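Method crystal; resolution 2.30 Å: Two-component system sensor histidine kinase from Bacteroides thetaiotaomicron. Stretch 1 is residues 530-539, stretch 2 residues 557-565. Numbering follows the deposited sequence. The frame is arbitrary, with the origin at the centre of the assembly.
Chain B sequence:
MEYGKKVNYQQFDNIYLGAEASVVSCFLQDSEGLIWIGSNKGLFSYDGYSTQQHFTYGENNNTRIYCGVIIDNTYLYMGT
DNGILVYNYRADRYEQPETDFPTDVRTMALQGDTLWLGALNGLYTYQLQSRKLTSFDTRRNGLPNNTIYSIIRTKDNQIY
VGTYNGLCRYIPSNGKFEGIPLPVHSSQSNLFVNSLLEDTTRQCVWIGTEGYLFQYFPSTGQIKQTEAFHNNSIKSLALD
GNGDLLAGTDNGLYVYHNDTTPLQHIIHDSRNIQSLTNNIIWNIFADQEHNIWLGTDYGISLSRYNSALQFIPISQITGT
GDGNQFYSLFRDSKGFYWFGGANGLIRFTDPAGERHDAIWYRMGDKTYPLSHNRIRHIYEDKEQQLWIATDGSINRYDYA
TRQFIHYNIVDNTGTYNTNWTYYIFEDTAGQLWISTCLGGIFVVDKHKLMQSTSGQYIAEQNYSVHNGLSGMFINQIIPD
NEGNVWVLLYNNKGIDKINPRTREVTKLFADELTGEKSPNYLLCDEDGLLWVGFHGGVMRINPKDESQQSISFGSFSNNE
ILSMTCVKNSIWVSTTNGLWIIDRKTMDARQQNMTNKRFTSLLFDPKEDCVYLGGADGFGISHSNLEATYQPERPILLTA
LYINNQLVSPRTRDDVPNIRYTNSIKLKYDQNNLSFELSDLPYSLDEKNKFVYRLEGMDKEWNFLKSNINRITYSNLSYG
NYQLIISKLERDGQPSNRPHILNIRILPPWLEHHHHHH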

# COMPACT_ATOMS: atom_id res chain seq x y z
N LEU B 530 2.33 2.01 43.77
CA LEU B 530 2.51 2.96 42.64
C LEU B 530 3.90 2.91 42.08
O LEU B 530 4.86 2.91 42.81
N TRP B 531 4.01 3.00 40.77
CA TRP B 531 5.30 3.05 40.12
C TRP B 531 5.44 4.39 39.40
O TRP B 531 4.57 4.77 38.56
N VAL B 532 6.52 5.12 39.75
CA VAL B 532 6.85 6.40 39.11
C VAL B 532 8.13 6.27 38.25
O VAL B 532 9.16 5.74 38.68
N GLY B 533 8.06 6.76 37.02
CA GLY B 533 9.19 6.66 36.13
C GLY B 533 9.82 8.02 36.06
O GLY B 533 9.11 9.05 36.05
N PHE B 534 11.14 8.02 36.08
CA PHE B 534 11.92 9.20 35.82
C PHE B 534 13.15 8.80 34.97
O PHE B 534 13.39 7.60 34.67
N HIS B 535 13.93 9.81 34.62
CA HIS B 535 15.14 9.60 33.84
C HIS B 535 16.10 8.64 34.51
O HIS B 535 16.74 9.01 35.48
N GLY B 536 16.20 7.43 33.95
CA GLY B 536 17.15 6.42 34.38
C GLY B 536 16.87 5.76 35.71
O GLY B 536 17.82 5.41 36.44
N GLY B 537 15.60 5.59 36.04
CA GLY B 537 15.19 4.87 37.23
C GLY B 537 13.68 4.91 37.47
O GLY B 537 12.90 5.59 36.75
N VAL B 538 13.26 4.11 38.45
CA VAL B 538 11.86 4.11 38.86
C VAL B 538 11.79 4.15 40.38
O VAL B 538 12.74 3.83 41.06
N MET B 539 10.62 4.50 40.89
CA MET B 539 10.38 4.59 42.31
C MET B 539 9.07 3.83 42.58
O MET B 539 8.03 4.08 41.89
N SER B 557 22.37 7.99 32.81
CA SER B 557 21.56 8.57 33.89
C SER B 557 20.36 9.35 33.30
O SER B 557 19.23 9.29 33.82
N ASN B 558 20.62 10.06 32.19
CA ASN B 558 19.60 10.83 31.49
C ASN B 558 19.14 9.96 30.30
O ASN B 558 19.63 10.11 29.17
N ASN B 559 18.23 9.02 30.62
CA ASN B 559 17.76 7.96 29.72
C ASN B 559 16.24 7.84 29.85
O ASN B 559 15.74 7.32 30.83
N GLU B 560 15.53 8.32 28.86
CA GLU B 560 14.11 8.58 28.96
C GLU B 560 13.22 7.35 28.96
O GLU B 560 13.37 6.45 28.16
N ILE B 561 12.24 7.36 29.83
CA ILE B 561 11.23 6.29 29.87
C ILE B 561 10.09 6.63 28.92
O ILE B 561 9.51 7.71 29.01
N LEU B 562 9.78 5.71 28.00
CA LEU B 562 8.76 5.94 26.97
C LEU B 562 7.38 5.35 27.36
O LEU B 562 6.34 5.96 27.11
N SER B 563 7.39 4.17 28.00
CA SER B 563 6.22 3.46 28.39
C SER B 563 6.57 2.48 29.51
O SER B 563 7.71 1.97 29.58
N MET B 564 5.62 2.20 30.39
CA MET B 564 5.83 1.19 31.48
C MET B 564 4.56 0.38 31.61
O MET B 564 3.47 0.97 31.62
N THR B 565 4.66 -0.93 31.76
CA THR B 565 3.45 -1.67 32.02
C THR B 565 3.66 -2.87 32.95
O THR B 565 4.77 -3.44 32.98

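The most unusual feature of this contact is that two glycines, Gly533 and Gly536, lie against the second stretch where a CB would clash with it. At Gly533 the example illustrates a general principle of β-rich folds: a tight hairpin can lie close against a neighbouring strand when a glycine leaves room for larger side chains facing it. Gly536 instead makes room for a backbone oxygen, that of Ser557. A third glycine, Gly537, is a different case, because a CB there would clash within the hairpin itself, with Phe534 CE1.

The hairpin is built from strands 530-534 and 537-539, joined by a type II turn from Phe534 to Gly537. Its arms are tied by backbone hydrogen bonds, among them Val532 N to Met539 O at 2.8 Å and Phe534 N to Gly537 O at 3.1 Å. Strand 561-565 runs nearly antiparallel to the first arm, at 161°, but their axes come no closer than 7.8 Å, a spacing filled by side chains, and no backbone hydrogen bond links these two strands.

Two residues of the second stretch supply most of that filling. Ile561 points toward the hairpin in an m,t rotamer, which carries CD1 into a pocket lined largely by backbone: Ile561 CD1 lies 3.4 Å from Phe534 O, 3.6 Å from Gly537 O and 3.7 Å from Gly533 CA. Met564, also pointing toward the hairpin, adopts m,t,p. Its SD sits 3.9 Å from Gly533 CA, and its CE reaches Trp531 CB at 3.9 Å and Val538 CG1 at 4.0 Å. Gly533 is therefore the floor on which both side chains rest; an ideal CB there would be 3.0 Å from Met564 SD, a clash, and equally near Ile561 CD1.

The flanking side chains complete the apolar patch. The CA-to-CB bond of Val538 (chi1 m) points sideways, and Val538 CG1 is 4.1 Å from Ile561 CD1. Trp531 (chi1 m) starts toward the second stretch, yet its indole leads away and NE1 is hydrogen-bonded elsewhere in the structure. Val532 and Phe534 direct their CB atoms away.

Near the turn the character changes. The CA-to-CB bond of His535 (chi1 m) points sideways, and the ring packs against the loop before strand 561-565. Glu560 CA lies over one ring face, 4.3 Å from the centroid in a CH-pi contact, while Asn558 C sits at the edge, 4.0 Å from His535 CD2. The closest approach of this ring to Glu560 is from His535 NE2 to Glu560 CG, 3.3 Å, a contact with the aliphatic part of the side chain rather than its carboxylate.

Polar pairing is sparse and belongs to the main chain. Gly536 N donates a weak hydrogen bond to Asn559 O, 3.2 Å long and bent to 135°. Gly536 CA makes a CA-H...O contact with Ser557 O at 3.6 Å. The positive phi of Gly536 favours glycine, and an ideal CB would clash with that same Ser557 oxygen. His535 O and Ser557 O, 3.0 Å apart, are both acceptors and form no hydrogen bond.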

# COMPACT_ATOMS: atom_id res chain seq x y z
CB LEU B 530 2.28 4.39 43.08
CG LEU B 530 0.92 5.08 43.01
CD1 LEU B 530 -0.16 4.10 43.16
CD2 LEU B 530 0.82 6.12 44.10
CB TRP B 531 5.43 1.86 39.15
CG TRP B 531 5.51 0.55 39.89
CD1 TRP B 531 4.48 -0.16 40.37
CD2 TRP B 531 6.70 -0.16 40.27
NE1 TRP B 531 4.93 -1.31 41.02
CE2 TRP B 531 6.30 -1.32 40.98
CE3 TRP B 531 8.08 0.08 40.08
CZ2 TRP B 531 7.22 -2.27 41.46
CZ3 TRP B 531 8.98 -0.83 40.56
CH2 TRP B 531 8.55 -2.01 41.24
CB VAL B 532 7.02 7.55 40.15
CG1 VAL B 532 7.16 8.97 39.42
CG2 VAL B 532 5.82 7.62 41.13
CB PHE B 534 12.35 9.88 37.13
CG PHE B 534 13.00 8.96 38.15
CD1 PHE B 534 14.37 8.72 38.11
CD2 PHE B 534 12.26 8.38 39.17
CE1 PHE B 534 15.00 7.89 39.06
CE2 PHE B 534 12.87 7.55 40.15
CZ PHE B 534 14.23 7.29 40.07
CB HIS B 535 15.83 10.94 33.47
CG HIS B 535 15.22 11.60 32.28
ND1 HIS B 535 13.91 12.05 32.27
CD2 HIS B 535 15.70 11.81 31.03
CE1 HIS B 535 13.62 12.55 31.07
NE2 HIS B 535 14.70 12.43 30.31
CB VAL B 538 11.05 2.84 38.36
CG1 VAL B 538 11.21 2.63 36.89
CG2 VAL B 538 11.49 1.60 39.12
CB MET B 539 10.18 6.06 42.72
CG MET B 539 9.65 6.26 44.15
SD MET B 539 10.00 7.93 44.85
CE MET B 539 8.39 8.46 44.82
CB SER B 557 22.45 9.48 34.77
OG SER B 557 21.74 10.58 35.32
CB ASN B 558 20.15 12.22 31.06
CG ASN B 558 20.76 13.04 32.27
OD1 ASN B 558 20.05 13.35 33.25
ND2 ASN B 558 22.06 13.39 32.18
CB ASN B 559 18.44 6.63 30.09
CG ASN B 559 17.76 5.42 29.45
OD1 ASN B 559 17.34 5.49 28.29
ND2 ASN B 559 17.65 4.31 30.20
CB GLU B 560 13.67 9.47 27.82
CG GLU B 560 14.57 10.70 27.51
CD GLU B 560 14.09 11.44 26.24
OE1 GLU B 560 12.97 11.12 25.74
OE2 GLU B 560 14.84 12.33 25.75
CB ILE B 561 10.69 6.09 31.30
CG1 ILE B 561 11.82 5.55 32.21
CG2 ILE B 561 9.54 5.17 31.28
CD1 ILE B 561 11.35 5.07 33.55
CB LEU B 562 9.22 5.47 25.57
CG LEU B 562 10.49 5.97 24.81
CD1 LEU B 562 10.63 5.28 23.38
CD2 LEU B 562 10.63 7.52 24.69
CB SER B 563 5.65 2.67 27.21
OG SER B 563 4.32 2.22 27.52
CB MET B 564 6.03 1.88 32.83
CG MET B 564 7.36 2.57 33.02
SD MET B 564 7.48 3.49 34.57
CE MET B 564 7.37 2.23 35.78
CB THR B 565 2.75 -2.07 30.68
OG1 THR B 565 1.35 -2.12 30.90
CG2 THR B 565 3.24 -3.40 30.10